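Local coordinates for protein putative glycosyltransferase (GalT1) (Streptococcus parasanguinis FW213, PDB 5HEC) that probably transfers a sugar from an activated nucleotide-sugar donor to an acceptor, this chain being the C-terminal GT-A-type part of the longer protein, at residues A[71-76]-A[182-187]. Sequence-based numbering, arbitrary orientation.
Sequences GPSAAR and RFPLGR
Ser-73, in the first turn of helix 72-82, lies against Phe-183 of the irregular segment 182-187, with their CA atoms 5.0 Å apart. Segment 182-187 then enters a type II beta turn from Pro-184 to Arg-187, with Gly-186 at positive phi. Gly-71 is the N-cap of the helix. The one direct hydrogen bond between the segments runs from Ser-73 OG to Pro-184 O, at 2.7 Å. The hydroxyl comes in above the carbonyl plane, 51° out of it. Chi1 of -67° sets OG beside its own backbone N and turns it to the loop. A water accepts from Ala-74 N at 2.9 Å and makes a weak bond with Gly-186 N, so it bridges this first-turn amide to the turn only loosely. Leu-185 CD2 lies 4.1 Å from Ala-74 CB, at the more open side of the contact. On the buried side, Arg-76 passes over one face of the Phe-183 ring. Its CD is 3.7 Å from the ring centroid, a CH-pi contact over the face. The chain, extended from CG to NE, lifts the guanidinium away from the ring face; CZ is 5.2 Å from the centroid, so any cation-pi attraction is at most weak. The guanidinium is tilted 29° from the ring plane, and its NH1 forms a salt bridge with Glu-190. Phe-183 also meets Phe-90 edge-to-face. Leu-185 N bonds to Glu-277 of the second subunit, which places the turn at the dimer interface. The helix thus packs by its N-terminal turn against the loop between strand 171-174 and helix 195-201. Helix 72-82 links parallel strands 62-66 and 87-90, which with strands 7-13 and 35-41 form the Rossmann-like part of a GT-A fold.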
loop_
_atom_site.group_PDB
_atom_site.type_symbol
_atom_site.label_atom_id
_atom_site.label_comp_id
_atom_site.label_asym_id
_atom_site.label_seq_id
_atom_site.Cartn_x
_atom_site.Cartn_y
_atom_site.Cartn_z
ATOM N N GLY A 71 -5.225 18.828 -10.053
ATOM C CA GLY A 71 -5.993 17.612 -9.816
ATOM C C GLY A 71 -7.083 17.734 -8.756
ATOM O O GLY A 71 -7.093 18.681 -7.972
ATOM N N PRO A 72 -8.013 16.770 -8.732
ATOM C CA PRO A 72 -9.164 16.735 -7.815
ATOM C C PRO A 72 -8.781 16.768 -6.316
ATOM O O PRO A 72 -9.392 17.519 -5.543
ATOM C CB PRO A 72 -9.851 15.404 -8.164
ATOM C CG PRO A 72 -9.437 15.101 -9.535
ATOM C CD PRO A 72 -8.041 15.654 -9.695
ATOM N N SER A 73 -7.792 15.968 -5.916
ATOM C CA SER A 73 -7.292 15.992 -4.536
ATOM C C SER A 73 -6.822 17.377 -4.110
ATOM O O SER A 73 -7.183 17.854 -3.032
ATOM C CB SER A 73 -6.145 15.001 -4.348
ATOM O OG SER A 73 -6.603 13.672 -4.466
ATOM N N ALA A 74 -6.019 18.021 -4.955
ATOM C CA ALA A 74 -5.489 19.339 -4.625
ATOM C C ALA A 74 -6.603 20.356 -4.501
ATOM O O ALA A 74 -6.528 21.270 -3.669
ATOM C CB ALA A 74 -4.472 19.796 -5.675
ATOM N N ALA A 75 -7.623 20.214 -5.346
ATOM C CA ALA A 75 -8.741 21.148 -5.345
ATOM C C ALA A 75 -9.549 21.017 -4.055
ATOM O O ALA A 75 -9.899 22.015 -3.419
ATOM C CB ALA A 75 -9.629 20.918 -6.563
ATOM N N ARG A 76 -9.844 19.784 -3.664
ATOM C CA ARG A 76 -10.572 19.558 -2.424
ATOM C C ARG A 76 -9.762 19.993 -1.201
ATOM O O ARG A 76 -10.335 20.535 -0.251
ATOM C CB ARG A 76 -10.965 18.091 -2.278
ATOM C CG ARG A 76 -12.037 17.621 -3.238
ATOM C CD ARG A 76 -12.460 16.223 -2.849
ATOM N NE ARG A 76 -13.367 15.605 -3.806
ATOM C CZ ARG A 76 -12.959 14.843 -4.810
ATOM N NH1 ARG A 76 -11.663 14.625 -4.969
ATOM N NH2 ARG A 76 -13.831 14.305 -5.652
ATOM N N ARG A 182 -6.149 14.801 4.677
ATOM C CA ARG A 182 -6.179 15.423 3.354
ATOM C C ARG A 182 -6.271 14.362 2.260
ATOM O O ARG A 182 -5.840 13.219 2.444
ATOM C CB ARG A 182 -4.938 16.297 3.109
ATOM C CG ARG A 182 -4.813 17.504 4.005
ATOM C CD ARG A 182 -6.011 18.394 3.779
ATOM N NE ARG A 182 -5.921 19.646 4.513
ATOM C CZ ARG A 182 -6.411 19.822 5.736
ATOM N NH1 ARG A 182 -7.022 18.820 6.361
ATOM N NH2 ARG A 182 -6.292 21.001 6.335
ATOM N N PHE A 183 -6.844 14.740 1.121
ATOM C CA PHE A 183 -6.864 13.845 -0.027
ATOM C C PHE A 183 -5.445 13.705 -0.622
ATOM O O PHE A 183 -4.708 14.693 -0.724
ATOM C CB PHE A 183 -7.852 14.352 -1.078
ATOM C CG PHE A 183 -9.299 14.338 -0.625
ATOM C CD1 PHE A 183 -9.812 15.368 0.145
ATOM C CD2 PHE A 183 -10.155 13.310 -1.008
ATOM C CE1 PHE A 183 -11.146 15.355 0.553
ATOM C CE2 PHE A 183 -11.481 13.300 -0.608
ATOM C CZ PHE A 183 -11.970 14.328 0.174
ATOM N N PRO A 184 -5.048 12.471 -0.985
ATOM C CA PRO A 184 -3.696 12.196 -1.514
ATOM C C PRO A 184 -3.443 12.772 -2.913
ATOM O O PRO A 184 -4.202 12.516 -3.851
ATOM C CB PRO A 184 -3.640 10.664 -1.546
ATOM C CG PRO A 184 -5.071 10.248 -1.652
ATOM C CD PRO A 184 -5.817 11.233 -0.795
ATOM N N LEU A 185 -2.365 13.535 -3.044
ATOM C CA LEU A 185 -2.088 14.278 -4.273
ATOM C C LEU A 185 -1.847 13.437 -5.524
ATOM O O LEU A 185 -1.259 12.353 -5.474
ATOM C CB LEU A 185 -0.889 15.193 -4.053
ATOM C CG LEU A 185 -1.232 16.311 -3.068
ATOM C CD1 LEU A 185 -0.179 17.396 -3.101
ATOM C CD2 LEU A 185 -2.605 16.881 -3.406
ATOM N N GLY A 186 -2.343 13.954 -6.645
ATOM C CA GLY A 186 -2.054 13.411 -7.961
ATOM C C GLY A 186 -2.651 12.049 -8.250
ATOM O O GLY A 186 -2.435 11.481 -9.319
ATOM N N ARG A 187 -3.414 11.528 -7.300
ATOM C CA ARG A 187 -4.006 10.208 -7.459
ATOM C C ARG A 187 -5.512 10.271 -7.659
ATOM O O ARG A 187 -6.186 11.137 -7.105
ATOM C CB ARG A 187 -3.689 9.337 -6.245
ATOM C CG ARG A 187 -2.291 8.740 -6.241
ATOM C CD ARG A 187 -2.210 7.818 -5.061
ATOM N NE ARG A 187 -3.556 7.344 -4.756
ATOM C CZ ARG A 187 -3.926 6.843 -3.587
ATOM N NH1 ARG A 187 -3.049 6.753 -2.590
ATOM N NH2 ARG A 187 -5.182 6.451 -3.423
HETATM O O HOH W 1 -4.552 16.399 -6.870
#